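Local coordinates for protein aminotransferase (Neisseria meningitidis Z2491, PDB 3JTX) that probably catalyses transfer of an amino group between an amino acid and a keto acid, using pyridoxal 5'-phosphate held on a lysine, at residues L95-S100 against L269-H274; R101-S106 against L238-L243; Q131-A136 against A205-Y210. All coordinates share one frame; numbering follows the deposited sequence. Where two conformers were deposited one is given.

In the fold
All three contacts reach the same mixed seven-stranded sheet of the fold-type I pyridoxal-phosphate enzymes, and together they run from the dimer interface to the cofactor. Contact 1 brings helix 261-274 to strand 94-97; contact 2 sets the following helix 100-111 against strand 237-242; contact 3 joins helix 131-139 to its sheet neighbour 203-207. Centre to centre, contacts 1 and 2 are about 9 Å apart, 2 and 3 about 7 Å, 1 and 3 about 16 Å. A salt bridge, R271 NH2 to E102 OE2 at 2.7 Å, links the first two. Residues of all three reach the pyridoxal phosphate on K245: backbone N of S100 and R101 and S242 OG bind its phosphate, D207 its ring N1, Y210 OH its O3.

Contact 1 (L95-S100 against L269-H274); sequences LPVLGS and LYRTYH
The guanidinium of R271 has V97 CG1 over one face, 3.6 Å above its plane and displaced toward the rim, while a water lies in the plane at its edge. L98 N also comes near that plane, but at 4.3 Å from R271 NH2. This is how helix 261-274 reaches strand 94-97, the outermost strand within this chain of the large mixed sheet in the fold-type I (aspartate aminotransferase) fold of the class I/II family: the axes of 95-97 and 269-274 stay 11.6 Å apart at closest approach, and a single long arginine does the bridging. R271 starts with CG anti to its own carbonyl carbon, then bends at chi3 (69°), and the bend turns the guanidinium across the V97 side chain.

The apolar share is small and loose: L95 CD1 packs on the aliphatic part of the arginine, 4.3 Å from R271 CD. V97 CG1, 3.7 Å from R271 NH2, is instead a methyl laid on the guanidinium face. No direct hydrogen bond joins the two segments; the water connects them, accepting from R271 NE and lying within bonding distance of P96 O, though other acceptors may compete for its protons. R271 NH2 is also in the salt bridge with E102 OE2, which accepts from L98 N as well and so ties the helix to the turn after the strand, where L98 is the centre of an inverse gamma turn and G99 the N-cap of the next helix. S100 N bonds the phosphate of the cofactor on K245, and at the other segment R101 of the second subunit donates to T272 O. In the water bridge, the oxygen lies 3.0 Å from R271 NE and 2.7 Å from P96 O.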
ATOM      1  N   LEU A  95       3.593  -0.908  14.527  1.00 15.60           N
ATOM      2  CA  LEU A  95       3.612  -0.103  13.279  1.00 15.12           C
ATOM      3  C   LEU A  95       2.193   0.098  12.777  1.00 15.59           C
ATOM      4  O   LEU A  95       1.411  -0.855  12.716  1.00 13.64           O
ATOM      5  CB  LEU A  95       4.425  -0.774  12.158  1.00 15.63           C
ATOM      6  CG  LEU A  95       5.941  -0.890  12.331  1.00 16.51           C
ATOM      7  CD1 LEU A  95       6.582  -1.667  11.127  1.00 16.00           C
ATOM      8  CD2 LEU A  95       6.575   0.525  12.539  1.00 18.19           C
ATOM      9  N   PRO A  96       1.850   1.336  12.391  1.00 15.75           N
ATOM     10  CA  PRO A  96       0.574   1.468  11.686  1.00 15.66           C
ATOM     11  C   PRO A  96       0.620   0.866  10.277  1.00 15.47           C
ATOM     12  O   PRO A  96       1.676   0.876   9.608  1.00 15.15           O
ATOM     13  CB  PRO A  96       0.366   2.983  11.622  1.00 15.64           C
ATOM     14  CG  PRO A  96       1.730   3.569  11.724  1.00 17.25           C
ATOM     15  CD  PRO A  96       2.621   2.592  12.419  1.00 16.05           C
ATOM     16  N   VAL A  97      -0.523   0.374   9.808  1.00 15.16           N
ATOM     17  CA  VAL A  97      -0.607  -0.212   8.472  1.00 14.66           C
ATOM     18  C   VAL A  97      -1.866   0.280   7.751  1.00 14.54           C
ATOM     19  O   VAL A  97      -2.836   0.676   8.386  1.00 15.06           O
ATOM     20  CB  VAL A  97      -0.605  -1.751   8.536  1.00 15.02           C
ATOM     21  CG1 VAL A  97       0.717  -2.272   9.146  1.00 14.94           C
ATOM     22  CG2 VAL A  97      -1.818  -2.274   9.326  1.00 14.37           C
ATOM     23  N   LEU A  98      -1.849   0.245   6.424  1.00 14.54           N
ATOM     24  CA  LEU A  98      -2.925   0.828   5.613  1.00 15.01           C
ATOM     25  C   LEU A  98      -4.002  -0.229   5.339  1.00 15.49           C
ATOM     26  O   LEU A  98      -4.256  -0.606   4.179  1.00 15.59           O
ATOM     27  CB  LEU A  98      -2.365   1.419   4.308  1.00 14.54           C
ATOM     28  CG  LEU A  98      -1.124   2.326   4.498  1.00 15.15           C
ATOM     29  CD1 LEU A  98      -0.700   2.968   3.169  1.00 15.85           C
ATOM     30  CD2 LEU A  98      -1.386   3.411   5.573  1.00 13.44           C
ATOM     31  N   GLY A  99      -4.597  -0.710   6.425  1.00 15.84           N
ATOM     32  CA  GLY A  99      -5.445  -1.900   6.397  1.00 16.96           C
ATOM     33  C   GLY A  99      -4.614  -3.147   6.596  1.00 17.12           C
ATOM     34  O   GLY A  99      -3.428  -3.183   6.225  1.00 17.75           O
ATOM     35  N   SER A 100      -5.209  -4.183   7.192  1.00 17.85           N
ATOM     36  CA  SER A 100      -4.458  -5.413   7.440  1.00 17.54           C
ATOM     37  C   SER A 100      -4.092  -6.134   6.138  1.00 17.79           C
ATOM     38  O   SER A 100      -3.096  -6.861   6.104  1.00 17.54           O
ATOM     39  CB  SER A 100      -5.211  -6.358   8.395  1.00 17.66           C
ATOM     40  OG  SER A 100      -6.399  -6.866   7.811  1.00 19.66           O
ATOM     41  N   LEU A 269      11.847  -1.135   7.491  1.00 15.65           N
ATOM     42  CA  LEU A 269      12.810  -0.810   6.438  1.00 16.32           C
ATOM     43  C   LEU A 269      12.226  -1.160   5.063  1.00 16.02           C
ATOM     44  O   LEU A 269      12.278  -0.370   4.127  1.00 15.31           O
ATOM     45  CB  LEU A 269      14.136  -1.555   6.654  1.00 16.66           C
ATOM     46  CG  LEU A 269      15.249  -1.295   5.626  1.00 18.90           C
ATOM     47  CD1 LEU A 269      15.573   0.222   5.481  1.00 19.04           C
ATOM     48  CD2 LEU A 269      16.514  -2.100   6.019  1.00 21.05           C
ATOM     49  N   TYR A 270      11.675  -2.359   4.959  1.00 15.87           N
ATOM     50  CA  TYR A 270      11.023  -2.802   3.738  1.00 15.77           C
ATOM     51  C   TYR A 270       9.868  -1.874   3.352  1.00 15.79           C
ATOM     52  O   TYR A 270       9.713  -1.553   2.170  1.00 15.77           O
ATOM     53  CB  TYR A 270      10.490  -4.226   3.933  1.00 16.21           C
ATOM     54  CG  TYR A 270       9.757  -4.806   2.749  1.00 16.06           C
ATOM     55  CD1 TYR A 270      10.425  -5.565   1.803  1.00 18.16           C
ATOM     56  CD2 TYR A 270       8.397  -4.655   2.614  1.00 17.98           C
ATOM     57  CE1 TYR A 270       9.750  -6.129   0.711  1.00 19.53           C
ATOM     58  CE2 TYR A 270       7.722  -5.195   1.522  1.00 19.29           C
ATOM     59  CZ  TYR A 270       8.412  -5.942   0.581  1.00 19.59           C
ATOM     60  OH  TYR A 270       7.726  -6.489  -0.506  1.00 24.58           O
ATOM     61  N   ARG A 271       9.083  -1.444   4.346  1.00 15.09           N
ATOM     62  CA  ARG A 271       7.896  -0.638   4.113  1.00 15.12           C
ATOM     63  C   ARG A 271       8.240   0.776   3.654  1.00 14.71           C
ATOM     64  O   ARG A 271       7.426   1.420   2.993  1.00 15.55           O
ATOM     65  CB  ARG A 271       6.983  -0.608   5.345  1.00 14.85           C
ATOM     66  CG  ARG A 271       6.325  -1.952   5.630  1.00 17.07           C
ATOM     67  CD  ARG A 271       5.623  -1.982   6.973  1.00 17.11           C
ATOM     68  NE  ARG A 271       4.453  -1.125   6.943  1.00 15.27           N
ATOM     69  CZ  ARG A 271       3.315  -1.409   6.333  1.00 14.53           C
ATOM     70  NH1 ARG A 271       3.147  -2.563   5.701  1.00 16.61           N
ATOM     71  NH2 ARG A 271       2.334  -0.535   6.370  1.00 15.56           N
ATOM     72  N   THR A 272       9.442   1.253   3.964  1.00 14.51           N
ATOM     73  CA  THR A 272       9.868   2.564   3.459  1.00 14.28           C
ATOM     74  C   THR A 272       9.985   2.535   1.944  1.00 14.06           C
ATOM     75  O   THR A 272       9.677   3.529   1.285  1.00 14.00           O
ATOM     76  CB  THR A 272      11.164   3.116   4.119  1.00 14.33           C
ATOM     77  OG1 THR A 272      12.312   2.388   3.665  1.00 18.11           O
ATOM     78  CG2 THR A 272      11.044   3.056   5.632  1.00 12.25           C
ATOM     79  N   TYR A 273      10.358   1.384   1.382  1.00 12.70           N
ATOM     80  CA  TYR A 273      10.409   1.232  -0.073  1.00 12.44           C
ATOM     81  C   TYR A 273       9.056   0.836  -0.661  1.00 13.24           C
ATOM     82  O   TYR A 273       8.681   1.317  -1.742  1.00 13.92           O
ATOM     83  CB  TYR A 273      11.487   0.214  -0.463  1.00 12.90           C
ATOM     84  CG  TYR A 273      12.889   0.732  -0.237  1.00 12.98           C
ATOM     85  CD1 TYR A 273      13.522   1.487  -1.205  1.00 14.26           C
ATOM     86  CD2 TYR A 273      13.561   0.493   0.955  1.00 14.57           C
ATOM     87  CE1 TYR A 273      14.806   1.994  -1.018  1.00 15.06           C
ATOM     88  CE2 TYR A 273      14.853   0.998   1.162  1.00 14.28           C
ATOM     89  CZ  TYR A 273      15.466   1.744   0.173  1.00 14.50           C
ATOM     90  OH  TYR A 273      16.738   2.231   0.365  1.00 17.82           O
ATOM     91  N   HIS A 274       8.329  -0.019   0.060  1.00 13.72           N
ATOM     92  CA  HIS A 274       7.029  -0.570  -0.364  1.00 14.51           C
ATOM     93  C   HIS A 274       5.943   0.521  -0.424  1.00 15.25           C
ATOM     94  O   HIS A 274       4.929   0.366  -1.126  1.00 15.80           O
ATOM     95  CB  HIS A 274       6.721  -1.736   0.594  1.00 15.04           C
ATOM     96  CG  HIS A 274       5.308  -2.213   0.626  1.00 15.91           C
ATOM     97  ND1 HIS A 274       4.437  -1.881   1.650  1.00 15.44           N
ATOM     98  CD2 HIS A 274       4.658  -3.116  -0.148  1.00 15.65           C
ATOM     99  CE1 HIS A 274       3.290  -2.516   1.465  1.00 15.82           C
ATOM    100  NE2 HIS A 274       3.393  -3.259   0.374  1.00 17.93           N
TER
HETATM  101  O   HOH W   1       4.247   1.208   8.781  1.00 15.19           O

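Contact 2 (R101-S106 against L238-L243); sequences REALFS and LMFTSL
L104 sets its CD2 methyl over one face of the F240 ring, a CH-pi contact with CD2 3.8 Å from the ring centroid and only 16° off the normal. The methyl sits toward the rim, nearest F240 CG at 3.7 Å. At the ring edge, in plane, lies A103 CB, 3.9 Å from F240 CD2. Two successive helix residues therefore take the face and the edge of one phenylalanine, and A103 O comes to 3.7 Å from F240 CE2 as well.

What puts the ring there is the strand: F240 CB points at the helix, and CG lies anti to the carbonyl carbon (chi1 -69°). L104 leaves its helix less directly, and the end of its side chain makes the approach. Further out, the helical turn is closed by F105 N to R101 O and by E102 O, which accepts both S106 N and S106 OG from opposite faces of its plane; S106 OG is 2.7 Å from that oxygen.

The contact joins helix 100-111 to the large sheet of the fold-type I fold beside the cofactor, whose phosphate is hydrogen-bonded by R101 N and S242 OG. Y270 of the second subunit meets the F105 ring edge-to-face. Helix 131-139 touches L104 and F105, helix 261-274 touches E102 and S106, and the F240 backbone bonds S206 of the neighbouring strand 203-207.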
ATOM      1  N   ARG A 101      -4.871  -5.957   5.064  1.00 17.43           N
ATOM      2  CA  ARG A 101      -4.564  -6.668   3.806  1.00 16.70           C
ATOM      3  C   ARG A 101      -3.130  -6.415   3.320  1.00 16.65           C
ATOM      4  O   ARG A 101      -2.351  -7.362   3.156  1.00 16.51           O
ATOM      5  CB  ARG A 101      -5.552  -6.288   2.696  1.00 16.94           C
ATOM      6  CG  ARG A 101      -5.232  -6.956   1.348  1.00 18.17           C
ATOM      7  CD  ARG A 101      -6.361  -6.782   0.332  1.00 20.60           C
ATOM      8  NE  ARG A 101      -7.530  -7.503   0.814  1.00 23.51           N
ATOM      9  CZ  ARG A 101      -8.162  -8.475   0.166  1.00 27.37           C
ATOM     10  NH1 ARG A 101      -7.816  -8.842  -1.070  1.00 29.24           N
ATOM     11  NH2 ARG A 101      -9.183  -9.071   0.768  1.00 27.92           N
ATOM     12  N   GLU A 102      -2.768  -5.145   3.096  1.00 15.93           N
ATOM     13  CA  GLU A 102      -1.428  -4.825   2.605  1.00 15.39           C
ATOM     14  C   GLU A 102      -0.353  -5.312   3.576  1.00 15.03           C
ATOM     15  O   GLU A 102       0.723  -5.736   3.156  1.00 15.32           O
ATOM     16  CB  GLU A 102      -1.268  -3.322   2.285  1.00 15.47           C
ATOM     17  CG  GLU A 102      -1.332  -2.383   3.482  1.00 16.21           C
ATOM     18  CD  GLU A 102       0.025  -2.086   4.157  1.00 17.28           C
ATOM     19  OE1 GLU A 102       1.051  -2.708   3.816  1.00 16.79           O
ATOM     20  OE2 GLU A 102       0.056  -1.209   5.048  1.00 16.32           O
ATOM     21  N   ALA A 103      -0.661  -5.243   4.866  1.00 14.92           N
ATOM     22  CA  ALA A 103       0.254  -5.608   5.937  1.00 15.51           C
ATOM     23  C   ALA A 103       0.542  -7.105   5.929  1.00 15.20           C
ATOM     24  O   ALA A 103       1.687  -7.513   5.966  1.00 15.55           O
ATOM     25  CB  ALA A 103      -0.345  -5.190   7.295  1.00 15.00           C
ATOM     26  N   LEU A 104      -0.510  -7.914   5.845  1.00 15.63           N
ATOM     27  CA  LEU A 104      -0.358  -9.363   5.823  1.00 16.61           C
ATOM     28  C   LEU A 104       0.389  -9.784   4.554  1.00 15.78           C
ATOM     29  O   LEU A 104       1.302 -10.619   4.606  1.00 15.45           O
ATOM     30  CB  LEU A 104      -1.734 -10.043   5.852  1.00 17.14           C
ATOM     31  CG  LEU A 104      -2.529  -9.996   7.152  1.00 21.70           C
ATOM     32  CD1 LEU A 104      -4.037 -10.178   6.884  1.00 24.53           C
ATOM     33  CD2 LEU A 104      -2.013 -11.041   8.163  1.00 22.01           C
ATOM     34  N   PHE A 105      -0.001  -9.203   3.419  1.00 15.12           N
ATOM     35  CA  PHE A 105       0.630  -9.535   2.141  1.00 15.16           C
ATOM     36  C   PHE A 105       2.118  -9.207   2.138  1.00 15.45           C
ATOM     37  O   PHE A 105       2.963 -10.059   1.826  1.00 16.22           O
ATOM     38  CB  PHE A 105      -0.063  -8.813   0.975  1.00 15.53           C
ATOM     39  CG  PHE A 105       0.534  -9.165  -0.371  1.00 15.38           C
ATOM     40  CD1 PHE A 105       0.071 -10.258  -1.077  1.00 17.80           C
ATOM     41  CD2 PHE A 105       1.581  -8.424  -0.902  1.00 16.43           C
ATOM     42  CE1 PHE A 105       0.637 -10.620  -2.318  1.00 15.35           C
ATOM     43  CE2 PHE A 105       2.153  -8.765  -2.152  1.00 17.57           C
ATOM     44  CZ  PHE A 105       1.681  -9.878  -2.843  1.00 15.78           C
ATOM     45  N   SER A 106       2.453  -7.964   2.486  1.00 15.00           N
ATOM     46  CA  SER A 106       3.848  -7.545   2.468  1.00 14.99           C
ATOM     47  C   SER A 106       4.696  -8.290   3.503  1.00 15.18           C
ATOM     48  O   SER A 106       5.836  -8.665   3.209  1.00 15.77           O
ATOM     49  CB  SER A 106       3.979  -6.029   2.645  1.00 13.95           C
ATOM     50  OG  SER A 106       3.374  -5.586   3.835  1.00 14.95           O
ATOM     51  N   LEU A 238       3.405 -11.703  15.884  1.00 15.31           N
ATOM     52  CA  LEU A 238       2.868 -10.450  15.391  1.00 15.40           C
ATOM     53  C   LEU A 238       1.351 -10.570  15.314  1.00 15.64           C
ATOM     54  O   LEU A 238       0.837 -11.530  14.754  1.00 15.31           O
ATOM     55  CB  LEU A 238       3.408 -10.133  14.009  1.00 15.66           C
ATOM     56  CG  LEU A 238       4.886  -9.735  13.884  1.00 17.65           C
ATOM     57  CD1 LEU A 238       5.227  -9.665  12.392  1.00 19.66           C
ATOM     58  CD2 LEU A 238       5.200  -8.397  14.605  1.00 17.72           C
HETATM   59  N   MSE A 239       0.646  -9.599  15.890  1.00 15.44           N
HETATM   60  CA  MSE A 239      -0.785  -9.483  15.690  1.00 15.69           C
HETATM   61  C   MSE A 239      -1.060  -8.446  14.604  1.00 15.28           C
HETATM   62  O   MSE A 239      -0.374  -7.430  14.512  1.00 14.97           O
HETATM   63  CB  MSE A 239      -1.470  -9.070  16.994  1.00 15.90           C
HETATM   64  CG  MSE A 239      -1.203  -7.644  17.373  1.00 18.49           C
HETATM   65 SE   MSE A 239      -2.245  -6.943  18.854  0.75 19.67          SE
HETATM   66  CE  MSE A 239      -3.933  -6.818  18.211  1.00 16.04           C
ATOM     67  N   PHE A 240      -2.070  -8.713  13.782  1.00 15.23           N
ATOM     68  CA  PHE A 240      -2.501  -7.816  12.728  1.00 15.35           C
ATOM     69  C   PHE A 240      -3.938  -7.441  13.036  1.00 15.47           C
ATOM     70  O   PHE A 240      -4.794  -8.324  13.251  1.00 15.98           O
ATOM     71  CB  PHE A 240      -2.435  -8.532  11.369  1.00 14.98           C
ATOM     72  CG  PHE A 240      -1.066  -8.817  10.915  1.00 15.74           C
ATOM     73  CD1 PHE A 240      -0.345  -9.890  11.438  1.00 15.22           C
ATOM     74  CD2 PHE A 240      -0.464  -8.011   9.953  1.00 16.98           C
ATOM     75  CE1 PHE A 240       0.918 -10.150  11.028  1.00 16.27           C
ATOM     76  CE2 PHE A 240       0.829  -8.273   9.527  1.00 18.14           C
ATOM     77  CZ  PHE A 240       1.527  -9.347  10.067  1.00 18.32           C
ATOM     78  N   THR A 241      -4.220  -6.145  13.120  1.00 15.64           N
ATOM     79  CA  THR A 241      -5.588  -5.725  13.287  1.00 15.67           C
ATOM     80  C   THR A 241      -5.933  -4.477  12.502  1.00 16.74           C
ATOM     81  O   THR A 241      -5.080  -3.910  11.818  1.00 17.24           O
ATOM     82  CB  THR A 241      -5.993  -5.627  14.760  1.00 16.50           C
ATOM     83  OG1 THR A 241      -7.423  -5.584  14.828  1.00 17.49           O
ATOM     84  CG2 THR A 241      -5.371  -4.393  15.462  1.00 15.30           C
ATOM     85  N   SER A 242      -7.196  -4.060  12.603  1.00 16.65           N
ATOM     86  CA  SER A 242      -7.766  -3.119  11.698  1.00 17.86           C
ATOM     87  C   SER A 242      -8.938  -2.403  12.330  1.00 17.11           C
ATOM     88  O   SER A 242      -9.596  -2.942  13.220  1.00 16.46           O
ATOM     89  CB  SER A 242      -8.245  -3.930  10.482  1.00 18.09           C
ATOM     90  OG  SER A 242      -8.968  -3.188   9.585  1.00 20.18           O
ATOM     91  N   LEU A 243      -9.204  -1.194  11.847  1.00 16.52           N
ATOM     92  CA  LEU A 243     -10.413  -0.444  12.198  1.00 16.22           C
ATOM     93  C   LEU A 243     -11.627  -0.829  11.329  1.00 16.05           C
ATOM     94  O   LEU A 243     -12.723  -0.348  11.568  1.00 15.38           O
ATOM     95  CB  LEU A 243     -10.156   1.070  12.071  1.00 16.13           C
ATOM     96  CG  LEU A 243      -9.195   1.713  13.078  1.00 16.61           C
ATOM     97  CD1 LEU A 243      -8.861   3.177  12.671  1.00 14.13           C
ATOM     98  CD2 LEU A 243      -9.760   1.654  14.508  1.00 15.78           C
TER

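Contact 3 (Q131-A136 against A205-Y210); sequences QIYEGA and ASDECY
Y133 and D207 meet through one hydrogen bond, Y133 OH donating to D207 OD2 at 2.8 Å. The hydroxyl comes to the anti side of OD2, 30° out of the carboxylate plane, and the tyrosine ring and carboxylate planes stand 74° apart. D207 holds CG anti to its backbone N (chi1 -178°), which carries the carboxylate out from the strand end; Y133 OH also lies 3.2 Å from D207 CB. The same OD2 is also hydrogen-bonded to N1 of the pyridoxal on K245. This is the aspartate-to-pyridine-nitrogen pairing of the fold-type I aminotransferases, at the C-terminal end of strand 203-207; as in relatives, the negative charge would favour a protonated N1, and Y133, which touches D207 from behind this first shell, is placed to orient the carboxylate.

Within 205-210, C209 N reaches D207 OD1 weakly at 3.5 Å, and S206 OG donates to E208 OE2 at 2.8 Å. Y210 OH adds a hydrogen bond to O3 of the cofactor.

The apolar part is supplied from outside the pair: the Y133 ring stacks on F173 and touches C175, both of strand 169-175.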
ATOM      1  N   GLN A 131      -8.751 -15.661   1.924  1.00 21.89           N
ATOM      2  CA  GLN A 131      -8.125 -15.484   0.596  1.00 22.54           C
ATOM      3  C   GLN A 131      -6.670 -15.009   0.594  1.00 21.72           C
ATOM      4  O   GLN A 131      -5.814 -15.612  -0.076  1.00 21.42           O
ATOM      5  CB  GLN A 131      -8.994 -14.488  -0.233  1.00 23.74           C
ATOM      6  CG  GLN A 131      -9.191 -13.039   0.459  1.00 25.79           C
ATOM      7  CD  GLN A 131     -10.646 -12.486   0.433  1.00 28.58           C
ATOM      8  OE1 GLN A 131     -10.882 -11.282   0.211  1.00 29.12           O
ATOM      9  NE2 GLN A 131     -11.608 -13.359   0.660  1.00 28.29           N
ATOM     10  N   ILE A 132      -6.379 -13.945   1.352  1.00 20.85           N
ATOM     11  CA  ILE A 132      -5.054 -13.316   1.362  0.50 20.46           C
ATOM     12  C   ILE A 132      -3.971 -14.303   1.798  1.00 20.22           C
ATOM     13  O   ILE A 132      -2.871 -14.275   1.285  1.00 19.83           O
ATOM     14  CB  ILE A 132      -5.011 -12.055   2.286  0.50 20.39           C
ATOM     15  CG1 ILE A 132      -5.806 -10.902   1.669  0.50 20.08           C
ATOM     16  CG2 ILE A 132      -3.575 -11.610   2.541  0.50 20.66           C
ATOM     17  CD1 ILE A 132      -5.330 -10.496   0.299  0.50 18.17           C
ATOM     18  N   TYR A 133      -4.297 -15.206   2.737  1.00 19.34           N
ATOM     19  CA  TYR A 133      -3.286 -16.163   3.223  1.00 18.48           C
ATOM     20  C   TYR A 133      -2.735 -16.997   2.058  1.00 18.64           C
ATOM     21  O   TYR A 133      -1.522 -17.210   1.945  1.00 18.38           O
ATOM     22  CB  TYR A 133      -3.811 -17.099   4.331  1.00 18.65           C
ATOM     23  CG  TYR A 133      -4.531 -16.432   5.481  1.00 17.81           C
ATOM     24  CD1 TYR A 133      -4.347 -15.074   5.784  1.00 17.70           C
ATOM     25  CD2 TYR A 133      -5.413 -17.160   6.279  1.00 18.14           C
ATOM     26  CE1 TYR A 133      -5.048 -14.469   6.827  1.00 16.31           C
ATOM     27  CE2 TYR A 133      -6.088 -16.559   7.337  1.00 16.17           C
ATOM     28  CZ  TYR A 133      -5.908 -15.225   7.594  1.00 16.22           C
ATOM     29  OH  TYR A 133      -6.629 -14.647   8.600  1.00 17.61           O
ATOM     30  N   GLU A 134      -3.632 -17.458   1.196  1.00 18.69           N
ATOM     31  CA  GLU A 134      -3.248 -18.266   0.043  1.00 18.77           C
ATOM     32  C   GLU A 134      -2.514 -17.432  -1.006  1.00 18.55           C
ATOM     33  O   GLU A 134      -1.442 -17.802  -1.469  1.00 18.37           O
ATOM     34  CB  GLU A 134      -4.487 -18.890  -0.585  1.00 19.51           C
ATOM     35  CG  GLU A 134      -4.169 -19.699  -1.833  1.00 20.13           C
ATOM     36  CD  GLU A 134      -5.414 -20.090  -2.620  1.00 22.26           C
ATOM     37  OE1 GLU A 134      -6.340 -19.256  -2.806  1.00 24.02           O
ATOM     38  OE2 GLU A 134      -5.433 -21.239  -3.078  1.00 21.62           O
ATOM     39  N   GLY A 135      -3.099 -16.300  -1.389  1.00 18.29           N
ATOM     40  CA  GLY A 135      -2.488 -15.456  -2.408  1.00 17.92           C
ATOM     41  C   GLY A 135      -1.105 -14.963  -2.031  1.00 17.55           C
ATOM     42  O   GLY A 135      -0.187 -14.981  -2.851  1.00 17.06           O
ATOM     43  N   ALA A 136      -0.958 -14.506  -0.793  1.00 17.31           N
ATOM     44  CA  ALA A 136       0.303 -13.932  -0.323  1.00 17.02           C
ATOM     45  C   ALA A 136       1.408 -14.978  -0.368  1.00 17.34           C
ATOM     46  O   ALA A 136       2.522 -14.711  -0.826  1.00 17.45           O
ATOM     47  CB  ALA A 136       0.133 -13.371   1.114  1.00 17.28           C
ATOM     48  N   ALA A 205       1.605 -15.230  12.753  1.00 14.88           N
ATOM     49  CA  ALA A 205       0.876 -14.047  12.342  1.00 15.33           C
ATOM     50  C   ALA A 205      -0.597 -14.274  12.688  1.00 15.99           C
ATOM     51  O   ALA A 205      -1.245 -15.190  12.145  1.00 16.31           O
ATOM     52  CB  ALA A 205       1.075 -13.776  10.816  1.00 15.20           C
ATOM     53  N   SER A 206      -1.110 -13.463  13.614  1.00 16.01           N
ATOM     54  CA  SER A 206      -2.471 -13.593  14.103  1.00 15.45           C
ATOM     55  C   SER A 206      -3.371 -12.459  13.604  1.00 15.56           C
ATOM     56  O   SER A 206      -3.181 -11.295  13.958  1.00 15.81           O
ATOM     57  CB  SER A 206      -2.478 -13.652  15.628  1.00 16.54           C
ATOM     58  OG  SER A 206      -3.758 -14.015  16.110  1.00 16.03           O
ATOM     59  N   ASP A 207      -4.353 -12.832  12.786  1.00 14.95           N
ATOM     60  CA  ASP A 207      -5.314 -11.913  12.179  1.00 15.49           C
ATOM     61  C   ASP A 207      -6.492 -11.746  13.132  1.00 15.37           C
ATOM     62  O   ASP A 207      -7.334 -12.642  13.275  1.00 15.88           O
ATOM     63  CB  ASP A 207      -5.749 -12.464  10.824  1.00 15.86           C
ATOM     64  CG  ASP A 207      -6.714 -11.555  10.072  1.00 17.14           C
ATOM     65  OD1 ASP A 207      -7.279 -10.602  10.657  1.00 18.61           O
ATOM     66  OD2 ASP A 207      -6.912 -11.838   8.867  1.00 18.32           O
ATOM     67  N   GLU A 208      -6.518 -10.608  13.809  1.00 15.55           N
ATOM     68  CA  GLU A 208      -7.472 -10.354  14.892  1.00 15.70           C
ATOM     69  C   GLU A 208      -8.496  -9.251  14.604  1.00 16.43           C
ATOM     70  O   GLU A 208      -9.043  -8.632  15.534  1.00 15.59           O
ATOM     71  CB  GLU A 208      -6.695 -10.075  16.185  1.00 16.13           C
ATOM     72  CG  GLU A 208      -5.937 -11.324  16.618  1.00 15.97           C
ATOM     73  CD  GLU A 208      -5.069 -11.176  17.860  1.00 17.66           C
ATOM     74  OE1 GLU A 208      -5.075 -10.110  18.526  1.00 15.35           O
ATOM     75  OE2 GLU A 208      -4.377 -12.174  18.156  1.00 18.13           O
ATOM     76  N   CYS A 209      -8.819  -9.054  13.330  1.00 16.30           N
ATOM     77  CA  CYS A 209      -9.684  -7.939  12.939  1.00 17.03           C
ATOM     78  C   CYS A 209     -11.116  -8.041  13.479  1.00 16.98           C
ATOM     79  O   CYS A 209     -11.825  -7.031  13.508  1.00 16.72           O
ATOM     80  CB  CYS A 209      -9.693  -7.786  11.409  1.00 17.75           C
ATOM     81  SG  CYS A 209      -8.047  -7.351  10.767  1.00 22.54           S
ATOM     82  N   TYR A 210     -11.551  -9.233  13.908  1.00 17.07           N
ATOM     83  CA  TYR A 210     -12.903  -9.378  14.523  1.00 16.93           C
ATOM     84  C   TYR A 210     -12.886  -9.294  16.051  1.00 16.71           C
ATOM     85  O   TYR A 210     -13.901  -9.565  16.696  1.00 17.11           O
ATOM     86  CB  TYR A 210     -13.595 -10.676  14.067  1.00 16.69           C
ATOM     87  CG  TYR A 210     -13.903 -10.673  12.587  1.00 17.29           C
ATOM     88  CD1 TYR A 210     -15.074 -10.094  12.097  1.00 16.39           C
ATOM     89  CD2 TYR A 210     -12.999 -11.216  11.667  1.00 16.36           C
ATOM     90  CE1 TYR A 210     -15.346 -10.076  10.731  1.00 17.66           C
ATOM     91  CE2 TYR A 210     -13.259 -11.190  10.302  1.00 18.52           C
ATOM     92  CZ  TYR A 210     -14.430 -10.625   9.838  1.00 18.12           C
ATOM     93  OH  TYR A 210     -14.694 -10.605   8.487  1.00 19.67           O
TER